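Local coordinates for protein YCAC GENE product (Escherichia coli, PDB 1YAC) that is an octameric hydrolase of unknown specificity in the isochorismatase-like family, with a three-layer alpha-beta-alpha sandwich fold, at the interface of chains A and B. Numbering follows the deposited sequence. Chains: chain A/B, YCAC GENE product.

Two patches of the interface between chains A and B, with the centres of their C-alpha atoms about 25 Å apart, join the same pair of subunits in the octamer. Contact 1 sets helices 115-128 and 145-158 of chain A against the N-terminal segment, strand 161-163 and helix 165-173 of chain B, and it is built round a salt bridge. In contact 2 the C-terminal helix 192-204 of chain B meets the loop of chain A between strand 54-59 and helix 70-75, mostly through apolar surface. The contacts share no residue or secondary-structure element, so each chain is held at two separate places, consistent with a fixed relative orientation of the subunits.

Contact 1: the interface of chains A and B. Residues chain A 121, 124, 154; chain B 5, 7, 163, 171.
A:Arg154 and B:Glu171 reach towards each other from opposite directions and meet as an end-on salt bridge in a charged and aromatic cluster between two subunits of the octamer. A:Arg154 NH1 bonds to B:Glu171 OE1 at 2.8 Å, and A:Arg154 NH2 to OE2 at 3.0 Å, using the syn lone pair of OE2. The two flat groups are not coplanar but twisted 41° apart: OE1 lies near the guanidinium plane, whereas OE2 is tilted from it. The arginine leaves helix 145-158 with CG anti to the backbone N (chi1 -162°) and stays extended as far as NE, which carries the charged end across to chain B. There its guanidinium is sandwiched off-centre between the sulfur of B:Met163 on one face and A:Leu124 CD1 on the other. The phenol of B:Tyr5 donates a second bond to B:Glu171 OE1 (2.7 Å from OH), from the face opposite A:Arg154 NH1; these two donors would be expected to restrict rotation of the carboxylate. The B:Tyr5 ring is itself clasped, with B:Arg7 CB of its own chain on one face and A:Leu124 CB on the other, 3.7 Å from the ring centroid. At its edge, in plane, lies A:Arg154 NH2. B:Tyr5 OH sits over the A:Phe121 ring face, 3.2 Å from A:Phe121 CG. A:Phe121 closes the cluster from helix 115-128, its ring plane turned 51° from the carboxylate and its CZ 3.5 Å from B:Glu171 CB.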
ATOM      1  N   PHE A 121     -26.432  -1.185  11.066  1.00  8.58           N
ATOM      2  CA  PHE A 121     -27.627  -0.833  11.846  1.00  8.26           C
ATOM      3  C   PHE A 121     -28.592  -2.026  11.975  1.00  8.55           C
ATOM      4  O   PHE A 121     -28.930  -2.440  13.102  1.00  8.79           O
ATOM      5  CB  PHE A 121     -28.324   0.422  11.293  1.00  6.49           C
ATOM      6  CG  PHE A 121     -27.502   1.698  11.402  1.00  8.31           C
ATOM      7  CD1 PHE A 121     -26.204   1.691  11.921  1.00  7.73           C
ATOM      8  CD2 PHE A 121     -28.030   2.909  10.959  1.00  7.54           C
ATOM      9  CE1 PHE A 121     -25.435   2.877  11.994  1.00  9.01           C
ATOM     10  CE2 PHE A 121     -27.270   4.098  11.029  1.00  9.69           C
ATOM     11  CZ  PHE A 121     -25.970   4.077  11.547  1.00  6.82           C
ATOM     12  N   LEU A 124     -27.085  -4.932  14.059  1.00  9.05           N
ATOM     13  CA  LEU A 124     -27.119  -4.691  15.497  1.00 10.32           C
ATOM     14  C   LEU A 124     -28.536  -4.850  16.045  1.00 10.38           C
ATOM     15  O   LEU A 124     -28.733  -5.410  17.128  1.00 10.66           O
ATOM     16  CB  LEU A 124     -26.562  -3.290  15.812  1.00 11.70           C
ATOM     17  CG  LEU A 124     -25.098  -3.062  15.412  1.00 14.01           C
ATOM     18  CD1 LEU A 124     -24.689  -1.609  15.652  1.00 13.93           C
ATOM     19  CD2 LEU A 124     -24.194  -4.013  16.177  1.00 14.34           C
ATOM     20  N   ARG A 154     -17.445  -2.666  15.512  1.00  7.25           N
ATOM     21  CA  ARG A 154     -18.752  -2.462  16.133  1.00  8.33           C
ATOM     22  C   ARG A 154     -19.661  -3.694  16.022  1.00  8.37           C
ATOM     23  O   ARG A 154     -20.300  -4.090  17.000  1.00  7.82           O
ATOM     24  CB  ARG A 154     -19.439  -1.227  15.539  1.00  7.62           C
ATOM     25  CG  ARG A 154     -20.581  -0.703  16.417  1.00  8.34           C
ATOM     26  CD  ARG A 154     -21.280   0.498  15.802  1.00  8.01           C
ATOM     27  NE  ARG A 154     -22.228   1.073  16.755  1.00  8.20           N
ATOM     28  CZ  ARG A 154     -23.250   1.852  16.422  1.00  8.05           C
ATOM     29  NH1 ARG A 154     -23.468   2.160  15.149  1.00  6.88           N
ATOM     30  NH2 ARG A 154     -24.062   2.312  17.363  1.00  6.48           N
TER
ATOM     31  N   TYR B   5     -28.651  -2.845  21.199  1.00 14.63           N
ATOM     32  CA  TYR B   5     -28.069  -1.957  20.198  1.00 13.44           C
ATOM     33  C   TYR B   5     -28.168  -0.567  20.851  1.00 13.63           C
ATOM     34  O   TYR B   5     -29.262  -0.001  20.948  1.00 14.25           O
ATOM     35  CB  TYR B   5     -28.909  -2.041  18.919  1.00 12.54           C
ATOM     36  CG  TYR B   5     -28.601  -1.064  17.795  1.00 11.26           C
ATOM     37  CD1 TYR B   5     -27.406  -0.328  17.748  1.00 10.69           C
ATOM     38  CD2 TYR B   5     -29.513  -0.902  16.763  1.00  9.26           C
ATOM     39  CE1 TYR B   5     -27.142   0.543  16.674  1.00  9.96           C
ATOM     40  CE2 TYR B   5     -29.271  -0.044  15.703  1.00  9.64           C
ATOM     41  CZ  TYR B   5     -28.092   0.675  15.657  1.00  9.94           C
ATOM     42  OH  TYR B   5     -27.890   1.522  14.584  1.00 10.73           O
ATOM     43  N   ARG B   7     -27.764   2.737  20.296  1.00 12.31           N
ATOM     44  CA  ARG B   7     -27.648   3.678  19.191  1.00 11.76           C
ATOM     45  C   ARG B   7     -27.816   5.143  19.556  1.00 11.90           C
ATOM     46  O   ARG B   7     -28.535   5.487  20.498  1.00 10.32           O
ATOM     47  CB  ARG B   7     -28.610   3.297  18.071  1.00 12.23           C
ATOM     48  CG  ARG B   7     -30.081   3.230  18.439  1.00 13.06           C
ATOM     49  CD  ARG B   7     -30.886   3.102  17.143  1.00 15.67           C
ATOM     50  NE  ARG B   7     -32.302   2.804  17.342  1.00 15.96           N
ATOM     51  CZ  ARG B   7     -33.173   2.655  16.348  1.00 17.76           C
ATOM     52  NH1 ARG B   7     -32.782   2.771  15.085  1.00 15.76           N
ATOM     53  NH2 ARG B   7     -34.446   2.401  16.612  1.00 17.93           N
ATOM     54  N   MET B 163     -17.170   4.614  15.474  1.00  6.94           N
ATOM     55  CA  MET B 163     -18.037   5.040  14.393  1.00  7.56           C
ATOM     56  C   MET B 163     -17.325   6.058  13.492  1.00  6.74           C
ATOM     57  O   MET B 163     -16.195   6.491  13.768  1.00  6.65           O
ATOM     58  CB  MET B 163     -19.340   5.630  14.973  1.00  8.72           C
ATOM     59  CG  MET B 163     -20.356   4.549  15.460  1.00  8.22           C
ATOM     60  SD  MET B 163     -21.868   5.275  16.028  1.00 16.26           S
ATOM     61  CE  MET B 163     -22.762   5.442  14.538  1.00 11.94           C
ATOM     62  N   GLU B 171     -27.265   7.505  12.041  1.00  9.95           N
ATOM     63  CA  GLU B 171     -27.848   6.941  13.249  1.00  9.63           C
ATOM     64  C   GLU B 171     -28.631   8.023  14.002  1.00 10.70           C
ATOM     65  O   GLU B 171     -29.655   7.744  14.625  1.00 10.83           O
ATOM     66  CB  GLU B 171     -26.768   6.323  14.136  1.00  8.49           C
ATOM     67  CG  GLU B 171     -27.320   5.296  15.123  1.00  8.58           C
ATOM     68  CD  GLU B 171     -26.244   4.408  15.697  1.00  9.06           C
ATOM     69  OE1 GLU B 171     -25.965   3.376  15.069  1.00  8.72           O
ATOM     70  OE2 GLU B 171     -25.686   4.725  16.772  1.00  8.77           O
TER

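Contact 2: the interface of chains A and B. Residues chain A 64-65; chain B 194, 197-198, 201.
In this isochorismatase-family hydrolase, the C-terminal helix 192-204 of chain B receives a loop of chain A that follows strand 54-59. A:Pro64 brings the apolar surface of this patch, and chain B hides 94 Å² of it. Its ring is set among B:Tyr194, B:Leu197, B:Met198 and B:Tyr201, residues spaced so that they fall along one side of the helix. A:Pro64 CG touches B:Met198 CG at 3.8 Å, the two side chains running at a slant to each other, while A:Pro64 CB packs against B:Leu197 CB at 3.9 Å. The methyl CD1 of B:Leu197 lies 3.7 Å from the A:Pro64 carbonyl O. B:Tyr201 presents a ring face to A:Pro64, whose N sits 4.0 Å above the plane but displaced towards the rim. About two turns before B:Tyr201, B:Tyr194 has CG anti to its own backbone N (chi1 -160°), which directs the phenol to the next loop residue. B:Tyr194 OH donates to the side-chain amide OD1 of A:Asn65 at 3.2 Å. The donor stands above the amide carbonyl plane, 40° out of it, while OD1 lies at the edge of the tyrosine ring and in its plane. A phenylalanine replacing B:Tyr194 would probably leave A:Asn65 OD1 without this donor and its amide freer to turn. The amide and phenol ring planes are 71° apart.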
ATOM      1  N   PRO A  64     -31.203  10.247  -5.904  1.00 19.83           N
ATOM      2  CA  PRO A  64     -29.790  10.019  -6.213  1.00 18.05           C
ATOM      3  C   PRO A  64     -29.318   8.590  -5.914  1.00 16.47           C
ATOM      4  O   PRO A  64     -28.437   8.068  -6.601  1.00 15.31           O
ATOM      5  CB  PRO A  64     -29.081  11.025  -5.306  1.00 18.29           C
ATOM      6  CG  PRO A  64     -30.081  12.116  -5.163  1.00 20.70           C
ATOM      7  CD  PRO A  64     -31.364  11.370  -4.969  1.00 19.24           C
ATOM      8  N   ASN A  65     -29.904   7.965  -4.892  1.00 15.27           N
ATOM      9  CA  ASN A  65     -29.528   6.609  -4.485  1.00 14.70           C
ATOM     10  C   ASN A  65     -29.651   5.620  -5.638  1.00 13.97           C
ATOM     11  O   ASN A  65     -28.830   4.694  -5.785  1.00 13.57           O
ATOM     12  CB  ASN A  65     -30.342   6.164  -3.264  1.00 14.13           C
ATOM     13  CG  ASN A  65     -29.880   6.843  -1.974  1.00 16.30           C
ATOM     14  OD1 ASN A  65     -29.002   7.717  -1.990  1.00 16.38           O
ATOM     15  ND2 ASN A  65     -30.459   6.440  -0.851  1.00 15.02           N
TER
ATOM     16  N   TYR B 194     -21.565  11.690  -3.626  1.00  9.46           N
ATOM     17  CA  TYR B 194     -22.992  11.887  -3.427  1.00 10.89           C
ATOM     18  C   TYR B 194     -23.450  13.159  -4.131  1.00  9.85           C
ATOM     19  O   TYR B 194     -24.515  13.184  -4.761  1.00  9.63           O
ATOM     20  CB  TYR B 194     -23.351  11.960  -1.942  1.00 12.67           C
ATOM     21  CG  TYR B 194     -24.824  11.685  -1.736  1.00 18.36           C
ATOM     22  CD1 TYR B 194     -25.329  10.397  -1.918  1.00 21.22           C
ATOM     23  CD2 TYR B 194     -25.724  12.713  -1.425  1.00 21.71           C
ATOM     24  CE1 TYR B 194     -26.680  10.125  -1.802  1.00 24.16           C
ATOM     25  CE2 TYR B 194     -27.103  12.444  -1.304  1.00 24.59           C
ATOM     26  CZ  TYR B 194     -27.560  11.142  -1.495  1.00 25.60           C
ATOM     27  OH  TYR B 194     -28.888  10.813  -1.362  1.00 30.85           O
ATOM     28  N   LEU B 197     -24.013  12.439  -7.726  1.00  9.09           N
ATOM     29  CA  LEU B 197     -25.263  11.716  -7.942  1.00 11.20           C
ATOM     30  C   LEU B 197     -26.423  12.706  -7.929  1.00 10.82           C
ATOM     31  O   LEU B 197     -27.383  12.562  -8.703  1.00 11.18           O
ATOM     32  CB  LEU B 197     -25.488  10.673  -6.840  1.00 11.02           C
ATOM     33  CG  LEU B 197     -24.548   9.465  -6.828  1.00 12.64           C
ATOM     34  CD1 LEU B 197     -24.907   8.572  -5.707  1.00 12.31           C
ATOM     35  CD2 LEU B 197     -24.653   8.684  -8.097  1.00 11.15           C
ATOM     36  N   MET B 198     -26.352  13.677  -7.020  1.00 11.47           N
ATOM     37  CA  MET B 198     -27.385  14.707  -6.923  1.00 13.95           C
ATOM     38  C   MET B 198     -27.414  15.575  -8.165  1.00 13.93           C
ATOM     39  O   MET B 198     -28.483  15.858  -8.705  1.00 13.49           O
ATOM     40  CB  MET B 198     -27.180  15.598  -5.709  1.00 17.54           C
ATOM     41  CG  MET B 198     -27.600  14.943  -4.437  1.00 26.62           C
ATOM     42  SD  MET B 198     -27.373  15.942  -2.963  1.00 36.86           S
ATOM     43  CE  MET B 198     -28.617  16.954  -3.227  1.00 32.15           C
ATOM     44  N   TYR B 201     -28.959  13.609 -11.046  1.00 14.99           N
ATOM     45  CA  TYR B 201     -30.384  13.428 -10.783  1.00 17.10           C
ATOM     46  C   TYR B 201     -31.162  14.744 -10.932  1.00 17.68           C
ATOM     47  O   TYR B 201     -32.226  14.781 -11.544  1.00 18.23           O
ATOM     48  CB  TYR B 201     -30.593  12.862  -9.383  1.00 17.04           C
ATOM     49  CG  TYR B 201     -32.039  12.643  -9.062  1.00 17.92           C
ATOM     50  CD1 TYR B 201     -32.699  11.494  -9.490  1.00 19.71           C
ATOM     51  CD2 TYR B 201     -32.760  13.593  -8.345  1.00 19.52           C
ATOM     52  CE1 TYR B 201     -34.049  11.296  -9.215  1.00 21.35           C
ATOM     53  CE2 TYR B 201     -34.104  13.411  -8.064  1.00 21.25           C
ATOM     54  CZ  TYR B 201     -34.742  12.260  -8.505  1.00 21.78           C
ATOM     55  OH  TYR B 201     -36.083  12.084  -8.245  1.00 27.08           O
TER